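Local coordinates for protein hydrogenase 2 maturation peptidase (Thaumarchaeota archaeon SCGC AB-539-E09, PDB 5TTX) that probably cleaves the C-terminal tail of a hydrogenase large subunit precursor, a late step in maturation of the enzyme, as in related hydrogenase maturation proteases, at residues M36-P39 / D40-A44. Sequence-based numbering, arbitrary orientation.
Sequences MSLP and DYVDA
Pro39 and Tyr41 run alongside one another in the same direction, and their rings meet obliquely. Pro39 CB makes the nearest approach, 3.4 Å from Tyr41 CE2, and CG follows at 3.8 Å from the same carbon. A chi1 of 71° sets the tyrosine ring between its own backbone N and carbonyl carbon, which brings CE2 near the proline; the broad ring suits a place where it also touches Arg9 and Val10. Replaced by an alanine, Tyr41 would lose its ring, and Pro39 CB and CG are likely to be left without this apolar partner. The chain reverses here: Val42 N donates to Pro39 O (3.1 Å, 156° at the hydrogen), reaching it from above the carbonyl plane. Pro39 needs no N-H to serve as acceptor, while Asp40 and Tyr41 carry the turn angles. Leu38 and Val42, both branched and apolar, slant across each other, Leu38 CD1 meeting Val42 CG1 at 4.1 Å; Leu38 also packs on Leu33 and Leu155, and buried Val42 on Val12. A water donates to both Leu38 O (2.6 Å) and Asp40 OD2 (3.1 Å). This is a type I beta turn, Pro39 to Val42, leading from the loop after helix 25-34 into 42-48, the outermost strand of this chain's alpha/beta sheet.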
loop_
_atom_site.group_PDB
_atom_site.type_symbol
_atom_site.label_atom_id
_atom_site.label_comp_id
_atom_site.label_asym_id
_atom_site.label_seq_id
_atom_site.Cartn_x
_atom_site.Cartn_y
_atom_site.Cartn_z
HETATM N N MSE A 36 -37.120 -39.055 8.829
HETATM C CA MSE A 36 -38.012 -38.745 7.728
HETATM C C MSE A 36 -37.238 -38.985 6.460
HETATM O O MSE A 36 -36.067 -39.347 6.501
HETATM C CB MSE A 36 -38.515 -37.317 7.807
HETATM C CG MSE A 36 -39.079 -36.986 9.160
HETATM SE SE MSE A 36 -39.436 -35.090 9.346
HETATM C CE MSE A 36 -41.287 -35.073 8.684
ATOM N N SER A 37 -37.866 -38.786 5.326
ATOM C CA SER A 37 -37.230 -39.141 4.063
ATOM C C SER A 37 -36.878 -37.831 3.381
ATOM O O SER A 37 -37.662 -37.286 2.605
ATOM C CB SER A 37 -38.140 -40.027 3.204
ATOM O OG SER A 37 -38.657 -41.104 3.972
ATOM N N LEU A 38 -35.783 -37.351 3.684
ATOM C CA LEU A 38 -35.251 -36.084 3.223
ATOM C C LEU A 38 -34.398 -36.275 1.974
ATOM O O LEU A 38 -33.737 -37.310 1.814
ATOM C CB LEU A 38 -34.412 -35.440 4.311
ATOM C CG LEU A 38 -35.201 -34.915 5.509
ATOM C CD1 LEU A 38 -34.269 -34.216 6.484
ATOM C CD2 LEU A 38 -36.307 -33.977 5.061
ATOM N N PRO A 39 -34.407 -35.289 1.081
ATOM C CA PRO A 39 -33.538 -35.356 -0.100
ATOM C C PRO A 39 -32.083 -35.576 0.296
ATOM O O PRO A 39 -31.628 -35.121 1.355
ATOM C CB PRO A 39 -33.733 -33.990 -0.767
ATOM C CG PRO A 39 -34.968 -33.404 -0.142
ATOM C CD PRO A 39 -35.105 -33.999 1.210
ATOM N N ASP A 40 -31.354 -36.285 -0.575
ATOM C CA ASP A 40 -29.951 -36.605 -0.315
ATOM C C ASP A 40 -29.115 -35.362 -0.054
ATOM O O ASP A 40 -28.111 -35.433 0.671
ATOM C CB ASP A 40 -29.345 -37.375 -1.491
ATOM C CG ASP A 40 -29.647 -38.860 -1.438
ATOM O OD1 ASP A 40 -29.802 -39.469 -2.519
ATOM O OD2 ASP A 40 -29.734 -39.420 -0.319
ATOM N N TYR A 41 -29.501 -34.215 -0.622
ATOM C CA TYR A 41 -28.640 -33.046 -0.503
ATOM C C TYR A 41 -28.705 -32.410 0.888
ATOM O O TYR A 41 -27.842 -31.592 1.225
ATOM C CB TYR A 41 -28.968 -32.034 -1.620
ATOM C CG TYR A 41 -30.292 -31.333 -1.463
ATOM C CD1 TYR A 41 -30.429 -30.261 -0.576
ATOM C CD2 TYR A 41 -31.401 -31.719 -2.198
ATOM C CE1 TYR A 41 -31.643 -29.626 -0.393
ATOM C CE2 TYR A 41 -32.615 -31.052 -2.057
ATOM C CZ TYR A 41 -32.722 -30.017 -1.138
ATOM O OH TYR A 41 -33.908 -29.358 -0.962
ATOM N N VAL A 42 -29.681 -32.778 1.707
ATOM C CA VAL A 42 -29.758 -32.316 3.085
ATOM C C VAL A 42 -28.914 -33.229 3.966
ATOM O O VAL A 42 -29.080 -34.451 3.939
ATOM C CB VAL A 42 -31.216 -32.295 3.565
ATOM C CG1 VAL A 42 -31.286 -31.879 5.035
ATOM C CG2 VAL A 42 -32.013 -31.358 2.701
ATOM N N ASP A 43 -28.000 -32.645 4.743
ATOM C CA ASP A 43 -27.299 -33.369 5.802
ATOM C C ASP A 43 -27.855 -32.910 7.144
ATOM O O ASP A 43 -27.610 -31.773 7.561
ATOM C CB ASP A 43 -25.795 -33.119 5.773
ATOM C CG ASP A 43 -25.086 -33.959 4.776
ATOM O OD1 ASP A 43 -23.841 -33.897 4.786
ATOM O OD2 ASP A 43 -25.756 -34.660 3.973
ATOM N N ALA A 44 -28.603 -33.780 7.814
ATOM C CA ALA A 44 -29.024 -33.559 9.197
ATOM C C ALA A 44 -27.974 -34.203 10.090
ATOM O O ALA A 44 -27.862 -35.421 10.123
ATOM C CB ALA A 44 -30.403 -34.162 9.455
HETATM O O HOH W 1 -31.711 -38.971 2.035
#